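Side-chain contacts in iron-sulfur cluster assembly protein CyaY (Psychromonas ingrahamii, PDB 4HS5), which is probably involved in iron-sulfur cluster assembly, perhaps as a regulator, and belongs to the iron-binding frataxin family: residues A[17-20]-A[21-25]; A[76-79]-A[80-83]; A[91-94]-A[95-99]. All coordinates share one frame; numbering follows the deposited sequence.

How the contacts relate
Each contact joins side chains a few residues apart in one continuous stretch; they follow in series along the chain, and none nests in or crosses another. Contact 1 covers the last two turns of helix 3-24 and the residue after it, before the chain enters the antiparallel sheet at strand 28-33. Contact 2, the only one to close a turn, spans the end of the last strand, 75-78, and residues 80-83, before helix 85-97. Contact 3 lies at the C-terminal part of that helix and the residues that follow. The centres of contacts 1 and 2 lie about 23 Å apart on opposite sides of the chain's centre. Phe-103 touches Ile-17 and Ile-93, so the C-terminal parts of both helices meet it.

Contact 1 of 3, residues A[17-20]-A[21-25]; sequences IEEK and IEESG
Lys-20 NZ is approached by three groups: a long salt bridge of 3.8 Å to Glu-23 OE2, a weak bond of 3.3 Å to water 1, and a hydrogen bond to the backbone carbonyl oxygen of Glu-105. The same water lies 2.6 Å from Glu-23 OE1, spanning the two charged groups. The lysine chain bends at its second torsion (chi2 -69°) and then extends alongside Glu-23, its CD 3.7 Å from Glu-23 OE2. On the other flank Glu-19 reaches the same carboxylate, Glu-19 OE2 standing 2.7 Å from Glu-23 OE2 with the two planes 54° apart. With an alanine here in place of Lys-20, the close Glu-19/Glu-23 pair would probably lose this positive charge, and the Glu-105 carbonyl this donor. These are i, i+3 and i, i+4 neighbours on the last two turns of helix 3-24, the N-terminal helix of the frataxin fold; the cluster of acids on it is consistent with the acidic, iron-binding surface of frataxins. On the buried side Ile-17 CG2 meets Ile-21 CD1 at 4.0 Å, over Leu-37 and Leu-39 of the sheet. At the helix end Ser-24 N bonds to Lys-20 O, while Ser-24 OG folds back to donate to Ile-21 O at 2.8 Å, and Gly-25 leaves the helix with positive phi.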
loop_
_atom_site.group_PDB
_atom_site.type_symbol
_atom_site.label_atom_id
_atom_site.label_comp_id
_atom_site.label_asym_id
_atom_site.label_seq_id
_atom_site.Cartn_x
_atom_site.Cartn_y
_atom_site.Cartn_z
ATOM N N ILE A 17 -2.537 -2.906 6.038
ATOM C CA ILE A 17 -1.136 -3.075 5.684
ATOM C C ILE A 17 -0.316 -3.285 6.951
ATOM O O ILE A 17 0.505 -4.209 7.017
ATOM C CB ILE A 17 -0.612 -1.877 4.881
ATOM C CG1 ILE A 17 -1.253 -1.852 3.492
ATOM C CG2 ILE A 17 0.904 -1.942 4.760
ATOM C CD1 ILE A 17 -1.055 -0.521 2.774
ATOM N N GLU A 18 -0.561 -2.466 7.970
ATOM C CA GLU A 18 0.151 -2.555 9.244
ATOM C C GLU A 18 -0.101 -3.877 9.959
ATOM O O GLU A 18 0.835 -4.526 10.435
ATOM C CB GLU A 18 -0.222 -1.375 10.135
ATOM C CG GLU A 18 0.269 -0.078 9.553
ATOM C CD GLU A 18 -0.378 1.129 10.171
ATOM O OE1 GLU A 18 -1.234 0.962 11.065
ATOM O OE2 GLU A 18 -0.028 2.248 9.746
ATOM N N GLU A 19 -1.365 -4.264 10.042
ATOM C CA GLU A 19 -1.725 -5.515 10.681
ATOM C C GLU A 19 -1.133 -6.725 9.958
ATOM O O GLU A 19 -0.649 -7.646 10.618
ATOM C CB GLU A 19 -3.244 -5.629 10.787
ATOM C CG GLU A 19 -3.716 -6.810 11.605
ATOM C CD GLU A 19 -3.680 -8.083 10.804
ATOM O OE1 GLU A 19 -3.780 -7.985 9.568
ATOM O OE2 GLU A 19 -3.521 -9.168 11.397
ATOM N N LYS A 20 -1.183 -6.732 8.623
ATOM C CA LYS A 20 -0.674 -7.870 7.846
ATOM C C LYS A 20 0.831 -8.020 7.976
ATOM O O LYS A 20 1.339 -9.141 7.959
ATOM C CB LYS A 20 -1.070 -7.776 6.378
ATOM C CG LYS A 20 -2.541 -8.046 6.108
ATOM C CD LYS A 20 -2.896 -9.514 6.343
ATOM C CE LYS A 20 -4.402 -9.700 6.325
ATOM N NZ LYS A 20 -4.810 -11.132 6.223
ATOM N N ILE A 21 1.542 -6.898 8.087
ATOM C CA ILE A 21 2.970 -6.902 8.391
ATOM C C ILE A 21 3.235 -7.539 9.762
ATOM O O ILE A 21 4.090 -8.419 9.882
ATOM C CB ILE A 21 3.570 -5.475 8.325
ATOM C CG1 ILE A 21 3.714 -5.020 6.870
ATOM C CG2 ILE A 21 4.924 -5.418 8.987
ATOM C CD1 ILE A 21 4.000 -3.557 6.723
ATOM N N GLU A 22 2.491 -7.120 10.788
ATOM C CA GLU A 22 2.685 -7.637 12.144
ATOM C C GLU A 22 2.385 -9.123 12.180
ATOM O O GLU A 22 3.043 -9.895 12.877
ATOM C CB GLU A 22 1.755 -6.906 13.128
ATOM C CG GLU A 22 2.075 -5.435 13.349
ATOM C CD GLU A 22 3.406 -5.192 14.041
ATOM O OE1 GLU A 22 3.980 -6.143 14.617
ATOM O OE2 GLU A 22 3.885 -4.043 14.024
ATOM N N GLU A 23 1.395 -9.508 11.398
ATOM C CA GLU A 23 0.874 -10.856 11.342
ATOM C C GLU A 23 1.836 -11.804 10.612
ATOM O O GLU A 23 2.008 -12.962 11.006
ATOM C CB GLU A 23 -0.445 -10.773 10.609
ATOM C CG GLU A 23 -1.300 -11.984 10.626
ATOM C CD GLU A 23 -2.294 -11.908 9.510
ATOM O OE1 GLU A 23 -2.039 -12.526 8.461
ATOM O OE2 GLU A 23 -3.296 -11.181 9.656
ATOM N N SER A 24 2.458 -11.299 9.552
ATOM C CA SER A 24 3.388 -12.070 8.730
ATOM C C SER A 24 4.669 -12.356 9.498
ATOM O O SER A 24 5.387 -13.315 9.191
ATOM C CB SER A 24 3.761 -11.265 7.496
ATOM O OG SER A 24 4.660 -10.232 7.852
ATOM N N GLY A 25 4.962 -11.512 10.480
ATOM C CA GLY A 25 6.221 -11.567 11.210
ATOM C C GLY A 25 7.387 -10.907 10.488
ATOM O O GLY A 25 8.500 -10.829 11.014
HETATM O O HOH W 1 -2.201 -13.180 5.903
#

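Contact 2 of 3, residues A[76-79]-A[80-83]; sequences WIDD and RSGD
The Asp-79 carboxylate lies at the edge of the Arg-80 guanidinium, near the guanidinium plane, the two flat groups turned 45° from each other. The bond made there, Arg-80 NH1 to Asp-79 OD1 at 3.4 Å, is weak though part of a salt bridge; the two side chains run side by side, and the arginine's aliphatic CG rests 3.4 Å from Asp-79 OD1. The other oxygen, Asp-79 OD2, is held more firmly by Gln-57 NE2.
The second carboxylate, that of Asp-78, has two backbone donors on one oxygen. Arg-80 N reaches Asp-78 OD1 at 3.0 Å along the anti lone pair, while Ser-81 N, also at 3.0 Å, comes from above the carboxylate plane. With CG anti to the backbone N (chi1 -170°), the acid lies over the turn; the bond from Arg-80 N closes an Asx turn, and Ser-81 N adds a second donor. Asp-78 OD2 pairs with His-67 ND1, which helps fix the group's rotation.
Backbone bonds close the same turn: Gly-82 N bonds to Asp-78 O and Asp-78 N to Asp-83 O, each at 2.8 Å. Ser-81 OG accepts from Asp-83 N at 3.1 Å, an ST turn. Gly-82 has positive phi, where a CB would collide with the carbonyl oxygen of Ser-81. Ile-77 CG2 packs 3.5 Å from Gly-82 O.
The turn thus carries the chain off strand 75-78, paired with strand 66-72, toward helix 85-97, while Trp-76 inserts among Phe-6, Leu-9 and Leu-13 of helix 3-24 and Asp-83 touches Phe-88.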
loop_
_atom_site.group_PDB
_atom_site.type_symbol
_atom_site.label_atom_id
_atom_site.label_comp_id
_atom_site.label_asym_id
_atom_site.label_seq_id
_atom_site.Cartn_x
_atom_site.Cartn_y
_atom_site.Cartn_z
ATOM N N TRP A 76 -8.489 -1.913 -4.258
ATOM C CA TRP A 76 -7.803 -0.796 -4.879
ATOM C C TRP A 76 -7.122 -1.274 -6.148
ATOM O O TRP A 76 -6.327 -2.204 -6.115
ATOM C CB TRP A 76 -6.798 -0.212 -3.886
ATOM C CG TRP A 76 -7.501 0.417 -2.711
ATOM C CD1 TRP A 76 -7.827 -0.181 -1.525
ATOM C CD2 TRP A 76 -7.990 1.754 -2.634
ATOM N NE1 TRP A 76 -8.488 0.714 -0.716
ATOM C CE2 TRP A 76 -8.594 1.913 -1.373
ATOM C CE3 TRP A 76 -7.966 2.844 -3.506
ATOM C CZ2 TRP A 76 -9.178 3.117 -0.965
ATOM C CZ3 TRP A 76 -8.544 4.035 -3.100
ATOM C CH2 TRP A 76 -9.144 4.159 -1.843
ATOM N N ILE A 77 -7.466 -0.632 -7.261
ATOM C CA ILE A 77 -7.095 -1.078 -8.595
ATOM C C ILE A 77 -6.266 -0.019 -9.322
ATOM O O ILE A 77 -6.661 1.138 -9.383
ATOM C CB ILE A 77 -8.370 -1.365 -9.427
ATOM C CG1 ILE A 77 -9.205 -2.453 -8.751
ATOM C CG2 ILE A 77 -8.008 -1.767 -10.851
ATOM C CD1 ILE A 77 -8.492 -3.774 -8.654
ATOM N N ASP A 78 -5.127 -0.434 -9.869
ATOM C CA ASP A 78 -4.196 0.445 -10.571
ATOM C C ASP A 78 -4.867 1.010 -11.811
ATOM O O ASP A 78 -5.370 0.253 -12.646
ATOM C CB ASP A 78 -2.955 -0.375 -10.944
ATOM C CG ASP A 78 -1.806 0.472 -11.478
ATOM O OD1 ASP A 78 -1.964 1.111 -12.535
ATOM O OD2 ASP A 78 -0.719 0.448 -10.860
ATOM N N ASP A 79 -4.878 2.333 -11.932
ATOM C CA ASP A 79 -5.634 2.976 -13.000
ATOM C C ASP A 79 -5.027 2.863 -14.396
ATOM O O ASP A 79 -5.675 3.229 -15.377
ATOM C CB ASP A 79 -6.025 4.420 -12.644
ATOM C CG ASP A 79 -4.844 5.391 -12.608
ATOM O OD1 ASP A 79 -3.698 5.022 -12.944
ATOM O OD2 ASP A 79 -5.097 6.560 -12.240
ATOM N N ARG A 80 -3.809 2.337 -14.484
ATOM C CA ARG A 80 -3.187 2.102 -15.784
ATOM C C ARG A 80 -3.065 0.607 -16.110
ATOM O O ARG A 80 -3.312 0.190 -17.242
ATOM C CB ARG A 80 -1.817 2.793 -15.870
ATOM C CG ARG A 80 -1.832 4.319 -15.690
ATOM C CD ARG A 80 -2.798 5.009 -16.651
ATOM N NE ARG A 80 -2.330 6.333 -17.067
ATOM C CZ ARG A 80 -2.593 7.468 -16.420
ATOM N NH1 ARG A 80 -3.326 7.453 -15.314
ATOM N NH2 ARG A 80 -2.127 8.622 -16.883
ATOM N N SER A 81 -2.684 -0.204 -15.125
ATOM C CA SER A 81 -2.441 -1.621 -15.366
ATOM C C SER A 81 -3.610 -2.512 -14.981
ATOM O O SER A 81 -3.748 -3.626 -15.497
ATOM C CB SER A 81 -1.200 -2.090 -14.606
ATOM O OG SER A 81 -1.442 -2.130 -13.205
ATOM N N GLY A 82 -4.432 -2.042 -14.048
ATOM C CA GLY A 82 -5.518 -2.848 -13.530
ATOM C C GLY A 82 -5.111 -3.765 -12.389
ATOM O O GLY A 82 -5.959 -4.464 -11.840
ATOM N N ASP A 83 -3.828 -3.770 -12.030
ATOM C CA ASP A 83 -3.364 -4.645 -10.960
ATOM C C ASP A 83 -3.980 -4.240 -9.626
ATOM O O ASP A 83 -4.213 -3.056 -9.362
ATOM C CB ASP A 83 -1.841 -4.626 -10.845
ATOM C CG ASP A 83 -1.160 -5.386 -11.969
ATOM O OD1 ASP A 83 -1.855 -6.143 -12.689
ATOM O OD2 ASP A 83 0.072 -5.228 -12.121
#

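Contact 3 of 3, residues A[91-94]-A[95-99]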
loop_
_atom_site.group_PDB
_atom_site.type_symbol
_atom_site.label_atom_id
_atom_site.label_comp_id
_atom_site.label_asym_id
_atom_site.label_seq_id
_atom_site.Cartn_x
_atom_site.Cartn_y
_atom_site.Cartn_z
ATOM N N ALA A 91 3.994 -8.475 -4.026
ATOM C CA ALA A 91 4.988 -8.773 -5.063
ATOM C C ALA A 91 6.146 -7.794 -4.948
ATOM O O ALA A 91 7.307 -8.188 -5.067
ATOM C CB ALA A 91 4.363 -8.712 -6.438
ATOM N N ALA A 92 5.837 -6.524 -4.701
ATOM C CA ALA A 92 6.888 -5.515 -4.568
ATOM C C ALA A 92 7.785 -5.770 -3.365
ATOM O O ALA A 92 9.009 -5.658 -3.463
ATOM C CB ALA A 92 6.288 -4.114 -4.503
ATOM N N ILE A 93 7.181 -6.101 -2.228
ATOM C CA ILE A 93 7.928 -6.419 -1.020
ATOM C C ILE A 93 8.859 -7.604 -1.299
ATOM O O ILE A 93 10.018 -7.611 -0.877
ATOM C CB ILE A 93 6.987 -6.715 0.176
ATOM C CG1 ILE A 93 6.260 -5.435 0.622
ATOM C CG2 ILE A 93 7.751 -7.336 1.344
ATOM C CD1 ILE A 93 5.328 -5.619 1.814
ATOM N N PHE A 94 8.368 -8.590 -2.045
ATOM C CA PHE A 94 9.207 -9.736 -2.371
ATOM C C PHE A 94 10.277 -9.375 -3.400
ATOM O O PHE A 94 11.413 -9.846 -3.319
ATOM C CB PHE A 94 8.379 -10.918 -2.884
ATOM C CG PHE A 94 9.203 -12.149 -3.122
ATOM C CD1 PHE A 94 9.589 -12.942 -2.058
ATOM C CD2 PHE A 94 9.623 -12.484 -4.398
ATOM C CE1 PHE A 94 10.372 -14.078 -2.260
ATOM C CE2 PHE A 94 10.413 -13.605 -4.614
ATOM C CZ PHE A 94 10.787 -14.402 -3.542
ATOM N N LYS A 95 9.909 -8.565 -4.385
ATOM C CA LYS A 95 10.801 -8.245 -5.494
ATOM C C LYS A 95 11.923 -7.304 -5.074
ATOM O O LYS A 95 13.011 -7.342 -5.653
ATOM C CB LYS A 95 9.993 -7.695 -6.673
ATOM C CG LYS A 95 10.682 -6.698 -7.583
ATOM C CD LYS A 95 9.647 -6.099 -8.544
ATOM C CE LYS A 95 8.472 -5.464 -7.786
ATOM N NZ LYS A 95 8.646 -4.000 -7.533
ATOM N N GLN A 96 11.683 -6.493 -4.046
ATOM C CA GLN A 96 12.708 -5.580 -3.536
ATOM C C GLN A 96 13.524 -6.168 -2.401
ATOM O O GLN A 96 14.653 -5.732 -2.160
ATOM C CB GLN A 96 12.080 -4.283 -3.027
ATOM C CG GLN A 96 11.560 -3.388 -4.114
ATOM C CD GLN A 96 11.207 -2.008 -3.606
ATOM O OE1 GLN A 96 11.572 -1.618 -2.489
ATOM N NE2 GLN A 96 10.504 -1.250 -4.436
ATOM N N SER A 97 12.957 -7.144 -1.698
ATOM C CA SER A 97 13.535 -7.577 -0.429
ATOM C C SER A 97 13.451 -9.084 -0.133
ATOM O O SER A 97 13.978 -9.553 0.878
ATOM C CB SER A 97 12.874 -6.805 0.699
ATOM O OG SER A 97 11.528 -7.229 0.845
ATOM N N LYS A 98 12.775 -9.830 -1.001
ATOM C CA LYS A 98 12.667 -11.295 -0.873
ATOM C C LYS A 98 11.981 -11.842 0.389
ATOM O O LYS A 98 12.140 -13.014 0.723
ATOM C CB LYS A 98 14.026 -11.977 -1.095
ATOM C CG LYS A 98 14.665 -11.640 -2.430
ATOM C CD LYS A 98 13.718 -11.907 -3.592
ATOM C CE LYS A 98 14.144 -11.118 -4.826
ATOM N NZ LYS A 98 13.163 -11.254 -5.933
ATOM N N GLU A 99 11.186 -11.026 1.074
ATOM C CA GLU A 99 10.381 -11.584 2.153
ATOM C C GLU A 99 8.929 -11.598 1.708
ATOM O O GLU A 99 8.550 -10.926 0.741
ATOM C CB GLU A 99 10.538 -10.799 3.450
ATOM C CG GLU A 99 10.647 -11.610 4.725
ATOM C CD GLU A 99 11.007 -10.728 5.916
ATOM O OE1 GLU A 99 10.951 -9.489 5.773
ATOM O OE2 GLU A 99 11.333 -11.267 6.987
#
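Phe-94 O accepts from Lys-98 N at 2.7 Å, the donor standing 39° out of the carbonyl plane. The Lys-98 side chain curls back past the same oxygen, and a kink about CB-CG (chi2 -53°) turns CD over one face of the Phe-94 ring, 4.0 Å from the centroid and offset toward the rim: a CH-pi contact. At the ring's edge, in its plane, sits the carbonyl oxygen of Glu-99, 3.6 Å from Phe-94 CD1; that oxygen also receives a CA-H...O contact from Phe-94.
The backbone bonds that precede this are those of a regular helix, Lys-95 N to Ala-91 O and Gln-96 N to Ala-92 O. They belong to the last turns of helix 85-97, the C-terminal helix that packs with helix 3-24 on one side of the frataxin sheet. Further along, Ser-97 N bonds only weakly to Ile-93 O at 3.1 Å, and Ser-97 OG is modelled so close to that carbonyl that its exact position is doubtful. Lys-98 follows with positive phi.
Outside partners satisfy further groups: the backbone carbonyl O of Gln-96 accepts from Asn-43 ND2, and Glu-99 OE1 takes the backbone N of Asp-27. The Lys-95 chain folds back along the helix, its CE 3.6 Å from Ala-92 CA. Ile-93 turns inward to Leu-47 and Phe-41 of the sheet, with its CG2 branch 3.7 Å from Glu-99 O.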